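Local coordinates for activating signal cointegrator 1 complex subunit 2 (Homo sapiens, PDB 6YXQ), which binds ubiquitin through its CUE domain and recruits ASCC3 and ALKBH3 to damaged DNA, the present chain being its mainly helical ASCC3-bound N-terminal region, at residues V66-D71 / Q120-R125; W72-P77 / F128-R133; D278-L283 / E325-I330. All coordinates share one frame; numbering follows the deposited sequence.

Contact 1 of 3, residues V66-D71 / Q120-R125; sequences VANDLD and QKRLHR
Helices 53-75 and 114-135 of this mainly helical region pack side by side and run in roughly the same direction. Their axes approach to 9.8 Å in segments 66-71 and 120-125 and cross at 36°. The apolar centre is a single methyl, Leu123 CD2. Leu123 CD2 lies 3.7 Å from Val66 CG1 and 3.8 Å from Ala67 CB, with Leu70 CD1 looser. The Val66 and Leu70 side chains each cross that of Leu123 at about a right angle. Beside this cluster Ala67 CB also lies over one face of the Arg122 guanidinium, offset toward its rim. The Arg122 chain bends at chi2 and chi3, which lays that group against helix 53-75. There Arg122 NH2 forms a salt bridge with Asp71 OD2, although the modelled positions of both atoms are uncertain. As modelled, the carboxylate and guanidinium planes stand 46° apart. Further out, Tyr98 of helix 89-101 covers Leu123. Asp69 OD1 forms salt bridges with Arg39 and with Lys36 of the ASCC3 chain. At the guanidinium edge, in its plane, Asn68 OD1 lies 3.6 Å from Arg122 NH1.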
loop_
_atom_site.group_PDB
_atom_site.type_symbol
_atom_site.label_atom_id
_atom_site.label_comp_id
_atom_site.label_asym_id
_atom_site.label_seq_id
_atom_site.Cartn_x
_atom_site.Cartn_y
_atom_site.Cartn_z
ATOM N N VAL B 66 -13.453 -5.768 -0.099
ATOM C CA VAL B 66 -12.582 -4.677 -0.547
ATOM C C VAL B 66 -12.134 -4.894 -1.993
ATOM O O VAL B 66 -12.184 -3.975 -2.823
ATOM C CB VAL B 66 -11.374 -4.520 0.394
ATOM C CG1 VAL B 66 -10.395 -3.496 -0.173
ATOM C CG2 VAL B 66 -11.832 -4.095 1.778
ATOM N N ALA B 67 -11.687 -6.112 -2.315
ATOM C CA ALA B 67 -11.106 -6.358 -3.629
ATOM C C ALA B 67 -12.155 -6.279 -4.729
ATOM O O ALA B 67 -11.876 -5.770 -5.821
ATOM C CB ALA B 67 -10.411 -7.714 -3.655
ATOM N N ASN B 68 -13.364 -6.786 -4.474
ATOM C CA ASN B 68 -14.415 -6.675 -5.478
ATOM C C ASN B 68 -14.780 -5.217 -5.720
ATOM O O ASN B 68 -14.919 -4.780 -6.877
ATOM C CB ASN B 68 -15.640 -7.485 -5.047
ATOM C CG ASN B 68 -15.422 -8.993 -5.163
ATOM O OD1 ASN B 68 -14.513 -9.454 -5.859
ATOM N ND2 ASN B 68 -16.257 -9.767 -4.477
ATOM N N ASP B 69 -14.914 -4.440 -4.639
ATOM C CA ASP B 69 -15.203 -3.021 -4.808
ATOM C C ASP B 69 -14.104 -2.324 -5.606
ATOM O O ASP B 69 -14.389 -1.480 -6.464
ATOM C CB ASP B 69 -15.391 -2.361 -3.447
ATOM C CG ASP B 69 -16.586 -2.909 -2.693
ATOM O OD1 ASP B 69 -17.564 -3.344 -3.338
ATOM O OD2 ASP B 69 -16.550 -2.896 -1.447
ATOM N N LEU B 70 -12.843 -2.680 -5.361
ATOM C CA LEU B 70 -11.754 -2.001 -6.058
ATOM C C LEU B 70 -11.678 -2.421 -7.522
ATOM O O LEU B 70 -11.362 -1.601 -8.393
ATOM C CB LEU B 70 -10.430 -2.272 -5.346
ATOM C CG LEU B 70 -10.111 -1.485 -4.072
ATOM C CD1 LEU B 70 -8.914 -2.076 -3.352
ATOM C CD2 LEU B 70 -9.856 -0.031 -4.399
ATOM N N ASP B 71 -11.958 -3.693 -7.812
ATOM C CA ASP B 71 -12.048 -4.137 -9.199
ATOM C C ASP B 71 -13.092 -3.323 -9.952
ATOM O O ASP B 71 -12.844 -2.831 -11.064
ATOM C CB ASP B 71 -12.391 -5.626 -9.248
ATOM C CG ASP B 71 -11.199 -6.519 -8.963
ATOM O OD1 ASP B 71 -10.048 -6.040 -9.048
ATOM O OD2 ASP B 71 -11.421 -7.711 -8.659
ATOM N N GLN B 120 -3.999 -11.225 -1.085
ATOM C CA GLN B 120 -3.130 -10.100 -0.760
ATOM C C GLN B 120 -2.489 -9.518 -2.015
ATOM O O GLN B 120 -2.377 -8.293 -2.154
ATOM C CB GLN B 120 -2.065 -10.542 0.236
ATOM C CG GLN B 120 -2.565 -10.608 1.661
ATOM C CD GLN B 120 -2.297 -9.339 2.425
ATOM O OE1 GLN B 120 -3.144 -8.445 2.490
ATOM N NE2 GLN B 120 -1.106 -9.246 3.007
ATOM N N LYS B 121 -2.068 -10.380 -2.942
ATOM C CA LYS B 121 -1.517 -9.907 -4.212
ATOM C C LYS B 121 -2.552 -9.116 -5.008
ATOM O O LYS B 121 -2.246 -8.055 -5.582
ATOM C CB LYS B 121 -1.009 -11.096 -5.030
ATOM C CG LYS B 121 0.471 -11.385 -4.854
ATOM C CD LYS B 121 0.842 -12.761 -5.382
ATOM C CE LYS B 121 1.457 -12.666 -6.776
ATOM N NZ LYS B 121 0.424 -12.462 -7.836
ATOM N N ARG B 122 -3.776 -9.646 -5.086
ATOM C CA ARG B 122 -4.860 -8.927 -5.750
ATOM C C ARG B 122 -5.006 -7.522 -5.177
ATOM O O ARG B 122 -5.043 -6.529 -5.919
ATOM C CB ARG B 122 -6.173 -9.705 -5.606
ATOM C CG ARG B 122 -6.500 -10.636 -6.767
ATOM C CD ARG B 122 -7.920 -10.415 -7.294
ATOM N NE ARG B 122 -8.947 -10.688 -6.288
ATOM C CZ ARG B 122 -10.184 -10.201 -6.335
ATOM N NH1 ARG B 122 -11.056 -10.496 -5.383
ATOM N NH2 ARG B 122 -10.553 -9.415 -7.337
ATOM N N LEU B 123 -5.076 -7.430 -3.845
ATOM C CA LEU B 123 -5.258 -6.138 -3.188
ATOM C C LEU B 123 -4.092 -5.202 -3.470
ATOM O O LEU B 123 -4.294 -4.012 -3.737
ATOM C CB LEU B 123 -5.430 -6.336 -1.685
ATOM C CG LEU B 123 -6.829 -6.764 -1.250
ATOM C CD1 LEU B 123 -6.857 -7.061 0.238
ATOM C CD2 LEU B 123 -7.869 -5.704 -1.614
ATOM N N HIS B 124 -2.865 -5.726 -3.404
ATOM C CA HIS B 124 -1.673 -4.927 -3.668
ATOM C C HIS B 124 -1.742 -4.279 -5.049
ATOM O O HIS B 124 -1.622 -3.048 -5.189
ATOM C CB HIS B 124 -0.446 -5.830 -3.530
ATOM C CG HIS B 124 0.867 -5.108 -3.537
ATOM N ND1 HIS B 124 1.663 -5.029 -4.660
ATOM C CD2 HIS B 124 1.545 -4.472 -2.551
ATOM C CE1 HIS B 124 2.764 -4.360 -4.371
ATOM N NE2 HIS B 124 2.719 -4.013 -3.098
ATOM N N ARG B 125 -1.967 -5.093 -6.081
ATOM C CA ARG B 125 -2.014 -4.564 -7.441
ATOM C C ARG B 125 -3.143 -3.554 -7.599
ATOM O O ARG B 125 -2.961 -2.479 -8.189
ATOM C CB ARG B 125 -2.175 -5.706 -8.445
ATOM C CG ARG B 125 -2.133 -5.253 -9.891
ATOM C CD ARG B 125 -1.959 -6.417 -10.857
ATOM N NE ARG B 125 -1.669 -5.930 -12.203
ATOM C CZ ARG B 125 -2.535 -5.945 -13.211
ATOM N NH1 ARG B 125 -3.752 -6.441 -13.035
ATOM N NH2 ARG B 125 -2.180 -5.468 -14.396
#

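Contact 2 of 3, residues W72-P77 / F128-R133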
loop_
_atom_site.group_PDB
_atom_site.type_symbol
_atom_site.label_atom_id
_atom_site.label_comp_id
_atom_site.label_asym_id
_atom_site.label_seq_id
_atom_site.Cartn_x
_atom_site.Cartn_y
_atom_site.Cartn_z
ATOM N N TRP B 72 -14.266 -3.151 -9.339
ATOM C CA TRP B 72 -15.331 -2.379 -9.977
ATOM C C TRP B 72 -14.937 -0.915 -10.139
ATOM O O TRP B 72 -15.238 -0.285 -11.164
ATOM C CB TRP B 72 -16.607 -2.505 -9.153
ATOM C CG TRP B 72 -17.609 -1.444 -9.411
ATOM C CD1 TRP B 72 -18.495 -1.391 -10.441
ATOM C CD2 TRP B 72 -17.843 -0.275 -8.617
ATOM N NE1 TRP B 72 -19.268 -0.259 -10.342
ATOM C CE2 TRP B 72 -18.886 0.443 -9.230
ATOM C CE3 TRP B 72 -17.259 0.242 -7.459
ATOM C CZ2 TRP B 72 -19.367 1.645 -8.717
ATOM C CZ3 TRP B 72 -17.745 1.436 -6.945
ATOM C CH2 TRP B 72 -18.785 2.122 -7.574
ATOM N N LEU B 73 -14.273 -0.359 -9.123
ATOM C CA LEU B 73 -13.811 1.022 -9.174
ATOM C C LEU B 73 -12.842 1.246 -10.328
ATOM O O LEU B 73 -12.898 2.281 -11.004
ATOM C CB LEU B 73 -13.148 1.373 -7.846
ATOM C CG LEU B 73 -12.824 2.836 -7.603
ATOM C CD1 LEU B 73 -14.087 3.572 -7.207
ATOM C CD2 LEU B 73 -11.764 2.945 -6.527
ATOM N N LEU B 74 -11.931 0.297 -10.553
ATOM C CA LEU B 74 -11.038 0.401 -11.702
ATOM C C LEU B 74 -11.793 0.226 -13.013
ATOM O O LEU B 74 -11.406 0.807 -14.034
ATOM C CB LEU B 74 -9.919 -0.630 -11.589
ATOM C CG LEU B 74 -9.060 -0.541 -10.329
ATOM C CD1 LEU B 74 -8.326 -1.850 -10.086
ATOM C CD2 LEU B 74 -8.078 0.597 -10.452
ATOM N N ALA B 75 -12.865 -0.574 -13.007
ATOM C CA ALA B 75 -13.673 -0.729 -14.216
ATOM C C ALA B 75 -14.380 0.566 -14.597
ATOM O O ALA B 75 -14.561 0.846 -15.786
ATOM C CB ALA B 75 -14.696 -1.848 -14.025
ATOM N N LEU B 76 -14.788 1.357 -13.603
ATOM C CA LEU B 76 -15.561 2.587 -13.799
ATOM C C LEU B 76 -14.953 3.534 -14.835
ATOM O O LEU B 76 -13.753 3.455 -15.133
ATOM C CB LEU B 76 -15.717 3.325 -12.467
ATOM C CG LEU B 76 -16.733 2.741 -11.488
ATOM C CD1 LEU B 76 -16.662 3.467 -10.163
ATOM C CD2 LEU B 76 -18.131 2.802 -12.057
ATOM N N PRO B 77 -15.747 4.428 -15.415
ATOM C CA PRO B 77 -15.207 5.408 -16.362
ATOM C C PRO B 77 -14.567 6.585 -15.638
ATOM O O PRO B 77 -14.686 6.747 -14.424
ATOM C CB PRO B 77 -16.434 5.858 -17.168
ATOM C CG PRO B 77 -17.551 4.948 -16.757
ATOM C CD PRO B 77 -17.217 4.433 -15.400
ATOM N N PHE B 128 -2.382 -0.166 -5.881
ATOM C CA PHE B 128 -1.415 0.616 -6.643
ATOM C C PHE B 128 -2.055 1.238 -7.878
ATOM O O PHE B 128 -1.789 2.403 -8.202
ATOM C CB PHE B 128 -0.221 -0.237 -7.048
ATOM C CG PHE B 128 0.779 0.503 -7.874
ATOM C CD1 PHE B 128 1.613 1.440 -7.292
ATOM C CD2 PHE B 128 0.872 0.287 -9.240
ATOM C CE1 PHE B 128 2.537 2.139 -8.057
ATOM C CE2 PHE B 128 1.793 0.983 -10.009
ATOM C CZ PHE B 128 2.625 1.910 -9.417
ATOM N N LEU B 129 -2.909 0.484 -8.579
ATOM C CA LEU B 129 -3.504 1.027 -9.801
ATOM C C LEU B 129 -4.486 2.153 -9.495
ATOM O O LEU B 129 -4.556 3.143 -10.236
ATOM C CB LEU B 129 -4.183 -0.080 -10.606
ATOM C CG LEU B 129 -3.251 -1.202 -11.059
ATOM C CD1 LEU B 129 -3.999 -2.508 -11.115
ATOM C CD2 LEU B 129 -2.612 -0.883 -12.399
ATOM N N THR B 130 -5.251 2.021 -8.409
ATOM C CA THR B 130 -6.132 3.106 -7.983
ATOM C C THR B 130 -5.341 4.380 -7.701
ATOM O O THR B 130 -5.713 5.482 -8.139
ATOM C CB THR B 130 -6.910 2.675 -6.744
ATOM O OG1 THR B 130 -7.563 1.429 -7.007
ATOM C CG2 THR B 130 -7.937 3.724 -6.367
ATOM N N PHE B 131 -4.240 4.251 -6.961
ATOM C CA PHE B 131 -3.467 5.448 -6.658
ATOM C C PHE B 131 -2.818 6.026 -7.908
ATOM O O PHE B 131 -2.686 7.249 -8.018
ATOM C CB PHE B 131 -2.447 5.152 -5.560
ATOM C CG PHE B 131 -3.024 5.289 -4.190
ATOM C CD1 PHE B 131 -3.229 6.545 -3.639
ATOM C CD2 PHE B 131 -3.436 4.172 -3.478
ATOM C CE1 PHE B 131 -3.799 6.685 -2.382
ATOM C CE2 PHE B 131 -4.012 4.305 -2.217
ATOM C CZ PHE B 131 -4.191 5.563 -1.669
ATOM N N LEU B 132 -2.445 5.179 -8.870
ATOM C CA LEU B 132 -1.984 5.687 -10.161
ATOM C C LEU B 132 -3.066 6.516 -10.842
ATOM O O LEU B 132 -2.800 7.610 -11.365
ATOM C CB LEU B 132 -1.573 4.528 -11.063
ATOM C CG LEU B 132 -0.449 4.790 -12.065
ATOM C CD1 LEU B 132 -0.088 3.483 -12.711
ATOM C CD2 LEU B 132 -0.821 5.813 -13.123
ATOM N N ARG B 133 -4.290 5.987 -10.880
ATOM C CA ARG B 133 -5.375 6.715 -11.526
ATOM C C ARG B 133 -5.563 8.085 -10.899
ATOM O O ARG B 133 -5.742 9.081 -11.609
ATOM C CB ARG B 133 -6.677 5.920 -11.460
ATOM C CG ARG B 133 -7.629 6.287 -12.575
ATOM C CD ARG B 133 -8.779 5.316 -12.700
ATOM N NE ARG B 133 -9.590 5.637 -13.867
ATOM C CZ ARG B 133 -10.776 5.102 -14.123
ATOM N NH1 ARG B 133 -11.296 4.211 -13.289
ATOM N NH2 ARG B 133 -11.440 5.457 -15.214
#
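The C-terminal end of helix 53-75 meets the C-terminal part of helix 114-135 here through a leucine-threonine cluster and one long arginine. The packed part is formed by Leu73 and Leu74. CD2 of Leu74 rests 3.6 Å from Thr130 OG1 and 4.0 Å from Leu129 CB. Leu73 CD2 meets the other branch of Thr130, with CG2 at 3.9 Å. Both leucines cross Thr130 at about a right angle. The threonine hydroxyl has its polar partner in its own helix, the carbonyl of Ser126. Ala75, by contrast, faces away on the solvent side, and Pro77 contributes only marginally. Arg133 crosses from helix 114-135 to the turn after helix 53-75. Its chain is extended from CG to NE, so the guanidinium reaches that turn. It grips a single atom end-on: Arg133 NH2 donates to Leu76 O at 3.1 Å and Arg133 NH1 to the same oxygen at 3.2 Å. The oxygen lies in the guanidinium plane, but both nitrogens sit above the carbonyl plane and the bonds are bent, at 149° and 144°. Glu139 forms a salt bridge with Arg133 NH2, and Phe81 makes a cation-pi contact with the same side chain. An alanine here would remove both bonds to Leu76 O and would probably leave the turn between helices 53-75 and 78-87 less firmly held. Among its neighbours, the contact lies against helix 78-87 through Phe81 and helix 89-101 through Leu91, while Phe166 and Phe167 of the ASCC3 chain pack on Leu74 and Arg133.

Contact 3 of 3, residues D278-L283 / E325-I330; sequences DFCYRL and EIFHII
Phe279 and Phe327 both carry CG anti to the backbone N (chi1 of Phe327 -173°), and these torsions bring each ring end close to the other helix. Cys280 SG is instead anti to the carbonyl carbon, while Leu283 CG sits between the backbone N and the carbonyl carbon. The motif is an antiparallel helical hairpin of helices 279-300 and 306-340. Near this end their axes lie 9.9 Å apart, with 162° between their directions. The nearest backbone pair is Cys280 and Phe327, with CA atoms 5.7 Å apart. On one flank Phe279 spans two isoleucines a helical turn apart. Phe279 CD2 meets Ile330 CD1 at 3.8 Å and Phe279 CE2 meets Ile326 CG2 at 4.0 Å. Ile326 CG2 also touches Leu283 CD2 at 4.0 Å, so this methyl is held between the two side chains. On the other flank the Phe327 ring lies against Cys280, and the Cys280 carbonyl oxygen is at its edge, in plane. The interface is apolar and buried. Helix 243-266 covers Ile326 through Leu260 and Leu264, whereas Tyr371 and Phe367 meet the Phe327 ring edge-to-face. Cys280 SG also reaches Ile330 CG2. Cys280 SG forms a sulfur-aromatic contact over one face of Phe327, 4.2 Å from the ring centroid and 20° off its normal.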
loop_
_atom_site.group_PDB
_atom_site.type_symbol
_atom_site.label_atom_id
_atom_site.label_comp_id
_atom_site.label_asym_id
_atom_site.label_seq_id
_atom_site.Cartn_x
_atom_site.Cartn_y
_atom_site.Cartn_z
ATOM N N ASP B 278 17.522 20.595 9.998
ATOM C CA ASP B 278 18.796 20.121 10.541
ATOM C C ASP B 278 18.827 18.594 10.644
ATOM O O ASP B 278 19.214 18.025 11.666
ATOM C CB ASP B 278 19.081 20.776 11.896
ATOM C CG ASP B 278 20.546 20.691 12.296
ATOM O OD1 ASP B 278 21.407 20.534 11.398
ATOM O OD2 ASP B 278 20.831 20.781 13.512
ATOM N N PHE B 279 18.431 17.926 9.556
ATOM C CA PHE B 279 18.209 16.483 9.620
ATOM C C PHE B 279 19.515 15.694 9.636
ATOM O O PHE B 279 19.650 14.737 10.409
ATOM C CB PHE B 279 17.329 16.026 8.455
ATOM C CG PHE B 279 16.615 14.732 8.711
ATOM C CD1 PHE B 279 15.418 14.713 9.404
ATOM C CD2 PHE B 279 17.145 13.532 8.269
ATOM C CE1 PHE B 279 14.758 13.518 9.650
ATOM C CE2 PHE B 279 16.493 12.331 8.512
ATOM C CZ PHE B 279 15.297 12.326 9.206
ATOM N N CYS B 280 20.477 16.072 8.785
ATOM C CA CYS B 280 21.759 15.369 8.738
ATOM C C CYS B 280 22.412 15.280 10.108
ATOM O O CYS B 280 22.934 14.224 10.483
ATOM C CB CYS B 280 22.712 16.054 7.759
ATOM S SG CYS B 280 22.336 15.823 6.024
ATOM N N TYR B 281 22.416 16.385 10.860
ATOM C CA TYR B 281 23.005 16.340 12.194
ATOM C C TYR B 281 22.143 15.522 13.147
ATOM O O TYR B 281 22.666 14.769 13.980
ATOM C CB TYR B 281 23.208 17.749 12.753
ATOM C CG TYR B 281 23.576 17.732 14.222
ATOM C CD1 TYR B 281 24.801 17.229 14.641
ATOM C CD2 TYR B 281 22.686 18.174 15.192
ATOM C CE1 TYR B 281 25.141 17.184 15.980
ATOM C CE2 TYR B 281 23.017 18.135 16.539
ATOM C CZ TYR B 281 24.245 17.639 16.925
ATOM O OH TYR B 281 24.579 17.595 18.259
ATOM N N ARG B 282 20.820 15.656 13.042
ATOM C CA ARG B 282 19.948 14.966 13.984
ATOM C C ARG B 282 20.101 13.456 13.868
ATOM O O ARG B 282 20.174 12.752 14.881
ATOM C CB ARG B 282 18.500 15.393 13.771
ATOM C CG ARG B 282 18.123 16.662 14.530
ATOM C CD ARG B 282 18.252 16.468 16.028
ATOM N NE ARG B 282 17.150 15.682 16.584
ATOM C CZ ARG B 282 15.951 16.177 16.878
ATOM N NH1 ARG B 282 15.689 17.462 16.664
ATOM N NH2 ARG B 282 15.011 15.388 17.385
ATOM N N LEU B 283 20.207 12.939 12.644
ATOM C CA LEU B 283 20.349 11.496 12.511
ATOM C C LEU B 283 21.764 11.044 12.819
ATOM O O LEU B 283 21.949 9.936 13.324
ATOM C CB LEU B 283 19.904 11.025 11.120
ATOM C CG LEU B 283 20.801 11.036 9.890
ATOM C CD1 LEU B 283 21.639 9.783 9.805
ATOM C CD2 LEU B 283 19.914 11.142 8.670
ATOM N N GLU B 325 22.219 5.945 4.267
ATOM C CA GLU B 325 21.763 6.198 2.905
ATOM C C GLU B 325 20.898 7.453 2.844
ATOM O O GLU B 325 21.011 8.246 1.903
ATOM C CB GLU B 325 21.017 4.978 2.369
ATOM C CG GLU B 325 21.920 3.759 2.244
ATOM C CD GLU B 325 21.215 2.530 1.706
ATOM O OE1 GLU B 325 20.010 2.354 1.991
ATOM O OE2 GLU B 325 21.878 1.736 1.003
ATOM N N ILE B 326 20.040 7.656 3.846
ATOM C CA ILE B 326 19.272 8.896 3.930
ATOM C C ILE B 326 20.212 10.094 3.993
ATOM O O ILE B 326 20.050 11.083 3.255
ATOM C CB ILE B 326 18.329 8.850 5.147
ATOM C CG1 ILE B 326 17.232 7.811 4.930
ATOM C CG2 ILE B 326 17.707 10.207 5.409
ATOM C CD1 ILE B 326 16.453 7.486 6.173
ATOM N N PHE B 327 21.198 10.025 4.898
ATOM C CA PHE B 327 22.183 11.095 5.044
ATOM C C PHE B 327 22.818 11.439 3.705
ATOM O O PHE B 327 22.881 12.612 3.306
ATOM C CB PHE B 327 23.255 10.681 6.052
ATOM C CG PHE B 327 24.240 11.775 6.397
ATOM C CD1 PHE B 327 25.325 12.049 5.568
ATOM C CD2 PHE B 327 24.099 12.507 7.567
ATOM C CE1 PHE B 327 26.236 13.045 5.888
ATOM C CE2 PHE B 327 25.012 13.501 7.899
ATOM C CZ PHE B 327 26.079 13.773 7.060
ATOM N N HIS B 328 23.288 10.419 2.987
ATOM C CA HIS B 328 23.972 10.697 1.733
ATOM C C HIS B 328 23.019 11.211 0.663
ATOM O O HIS B 328 23.416 12.044 -0.158
ATOM C CB HIS B 328 24.704 9.465 1.225
ATOM C CG HIS B 328 25.545 9.749 0.025
ATOM N ND1 HIS B 328 25.178 9.368 -1.246
ATOM C CD2 HIS B 328 26.715 10.417 -0.103
ATOM C CE1 HIS B 328 26.097 9.775 -2.105
ATOM N NE2 HIS B 328 27.040 10.414 -1.438
ATOM N N ILE B 329 21.773 10.730 0.641
ATOM C CA ILE B 329 20.812 11.220 -0.345
ATOM C C ILE B 329 20.600 12.718 -0.164
ATOM O O ILE B 329 20.619 13.492 -1.133
ATOM C CB ILE B 329 19.489 10.438 -0.243
ATOM C CG1 ILE B 329 19.655 9.022 -0.779
ATOM C CG2 ILE B 329 18.385 11.129 -1.010
ATOM C CD1 ILE B 329 18.469 8.131 -0.489
ATOM N N ILE B 330 20.435 13.150 1.092
ATOM C CA ILE B 330 20.227 14.573 1.369
ATOM C C ILE B 330 21.465 15.380 0.992
ATOM O O ILE B 330 21.377 16.433 0.334
ATOM C CB ILE B 330 19.858 14.788 2.845
ATOM C CG1 ILE B 330 18.577 14.041 3.201
ATOM C CG2 ILE B 330 19.694 16.261 3.117
ATOM C CD1 ILE B 330 18.230 14.113 4.657
#

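From the N terminus, helix 53-75 supplies the first segments of contacts 1 and 2 in succession. The chain then passes through helices 78-87 and 89-101 before helix 114-135 returns to close both. The two closures cross, because their segments alternate along the chain. They form one continuous interface, with Leu70 CD2 touching Thr130 OG1 at 3.8 Å. Contact 3 follows in series. It closes a much later excursion, joining helix 279-300 to the next long helix, 306-340. It lies on the opposite side of the chain's centre, about 36 Å centre to centre from each of the others. ASCC3 reaches contacts 1 and 2 but not contact 3.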